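Local coordinates for protein (glyceraldehyde 3-phosphate dehydrogenase) (Sulfolobus solfataricus, PDB 1B7G), which catalyses the phosphorylating oxidation of D-glyceraldehyde 3-phosphate in glycolysis, using NADP or NAD as cofactor with a marked preference for NADP, at residues 145-148 / 149-153. The protein carries 1 engineered substitution. Residues are numbered along the deposited sequence; the frame is centred on the assembly and turned at random.
Sequences LRTI and CTVNK
Thr150 turns its hydroxyl back onto the carbonyl oxygen of Arg146, one turn back along the alpha-helix that begins at Cys139, the probable nucleophile. It illustrates how a threonine inside a helix can satisfy its own hydroxyl: with OG1 beside the backbone N (chi1 -55°), Thr150 OG1 donates to Arg146 O at 2.7 Å, nearly in line with the C=O bond. The same oxygen also accepts a hydrogen bond from Thr150 N at 3.2 Å, so two donors from one residue grip it, the amide from above the carbonyl plane. With a valine at this position the hydroxyl is gone, and Arg146 O would probably lose the shorter of the two bonds that Thr150 gives it. The guanidinium of Arg146 reaches a salt bridge with Glu307 and a hydrogen bond to Pro276 O.

The neighbouring face carries Cys149, whose amide meets Leu145 O at 2.8 Å in an almost straight bond, while SG passes 3.5 Å from that same oxygen. From there the sulfur forms the disulfide with Cys123, which ties this helix to helix 121-128. Ile148 packs on strand 157-167 and Thr147 on strand 219-227, while Val151 touches both, so the helix is bedded against the mixed sheet of the C-terminal domain. Asn152 N donates to Ile148 O in the i to i+4 pattern, and its OD1 accepts from Val157 N where the chain enters the next strand. On Val151, CG2 stands beside the backbone N, 3.4 Å from Thr147 O.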
loop_
_atom_site.group_PDB
_atom_site.type_symbol
_atom_site.label_atom_id
_atom_site.label_comp_id
_atom_site.label_asym_id
_atom_site.label_seq_id
_atom_site.Cartn_x
_atom_site.Cartn_y
_atom_site.Cartn_z
ATOM N N LEU A 145 13.321 2.836 -22.111
ATOM C CA LEU A 145 14.756 2.644 -22.259
ATOM C C LEU A 145 15.261 1.327 -21.705
ATOM O O LEU A 145 16.028 0.649 -22.406
ATOM C CB LEU A 145 15.544 3.807 -21.621
ATOM C CG LEU A 145 15.378 5.106 -22.437
ATOM C CD1 LEU A 145 15.874 6.301 -21.645
ATOM C CD2 LEU A 145 16.077 4.913 -23.783
ATOM N N ARG A 146 14.798 0.893 -20.534
ATOM C CA ARG A 146 15.239 -0.384 -20.005
ATOM C C ARG A 146 14.832 -1.510 -20.970
ATOM O O ARG A 146 15.569 -2.463 -21.108
ATOM C CB ARG A 146 14.696 -0.732 -18.630
ATOM C CG ARG A 146 15.088 0.315 -17.549
ATOM C CD ARG A 146 14.648 -0.354 -16.212
ATOM N NE ARG A 146 14.951 0.559 -15.102
ATOM C CZ ARG A 146 14.236 0.580 -13.971
ATOM N NH1 ARG A 146 13.249 -0.300 -13.780
ATOM N NH2 ARG A 146 14.578 1.460 -13.046
ATOM N N THR A 147 13.590 -1.424 -21.472
ATOM C CA THR A 147 13.120 -2.481 -22.378
ATOM C C THR A 147 13.901 -2.435 -23.695
ATOM O O THR A 147 14.381 -3.488 -24.087
ATOM C CB THR A 147 11.598 -2.301 -22.642
ATOM O OG1 THR A 147 10.939 -2.239 -21.362
ATOM C CG2 THR A 147 11.067 -3.403 -23.510
ATOM N N ILE A 148 14.099 -1.289 -24.292
ATOM C CA ILE A 148 14.826 -1.151 -25.562
ATOM C C ILE A 148 16.313 -1.507 -25.437
ATOM O O ILE A 148 16.847 -2.299 -26.233
ATOM C CB ILE A 148 14.711 0.278 -26.116
ATOM C CG1 ILE A 148 13.292 0.747 -26.439
ATOM C CG2 ILE A 148 15.583 0.387 -27.379
ATOM C CD1 ILE A 148 13.198 2.255 -26.644
ATOM N N CYS A 149 17.017 -1.001 -24.427
ATOM C CA CYS A 149 18.457 -1.377 -24.284
ATOM C C CYS A 149 18.647 -2.829 -23.944
ATOM O O CYS A 149 19.488 -3.510 -24.579
ATOM C CB CYS A 149 19.179 -0.435 -23.346
ATOM S SG CYS A 149 19.168 1.271 -23.843
ATOM N N THR A 150 17.710 -3.482 -23.246
ATOM C CA THR A 150 17.765 -4.913 -23.042
ATOM C C THR A 150 17.454 -5.713 -24.314
ATOM O O THR A 150 18.191 -6.689 -24.594
ATOM C CB THR A 150 16.799 -5.397 -21.934
ATOM O OG1 THR A 150 17.111 -4.655 -20.744
ATOM C CG2 THR A 150 16.872 -6.887 -21.708
ATOM N N VAL A 151 16.410 -5.394 -25.066
ATOM C CA VAL A 151 16.036 -6.154 -26.259
ATOM C C VAL A 151 17.120 -6.081 -27.332
ATOM O O VAL A 151 17.347 -7.039 -28.078
ATOM C CB VAL A 151 14.681 -5.731 -26.845
ATOM C CG1 VAL A 151 14.428 -6.283 -28.238
ATOM C CG2 VAL A 151 13.525 -6.242 -25.914
ATOM N N ASN A 152 17.777 -4.949 -27.421
ATOM C CA ASN A 152 18.860 -4.564 -28.274
ATOM C C ASN A 152 20.027 -5.520 -28.171
ATOM O O ASN A 152 20.684 -5.772 -29.167
ATOM C CB ASN A 152 19.286 -3.105 -28.015
ATOM C CG ASN A 152 20.099 -2.482 -29.124
ATOM O OD1 ASN A 152 19.645 -2.135 -30.230
ATOM N ND2 ASN A 152 21.388 -2.281 -28.831
ATOM N N LYS A 153 20.199 -6.213 -27.050
ATOM C CA LYS A 153 21.193 -7.261 -26.930
ATOM C C LYS A 153 20.869 -8.479 -27.787
ATOM O O LYS A 153 21.757 -9.290 -28.114
ATOM C CB LYS A 153 21.303 -7.696 -25.475
ATOM C CG LYS A 153 21.824 -6.624 -24.534
ATOM C CD LYS A 153 22.023 -7.193 -23.115
ATOM C CE LYS A 153 22.216 -6.056 -22.121
ATOM N NZ LYS A 153 22.997 -6.434 -20.917
#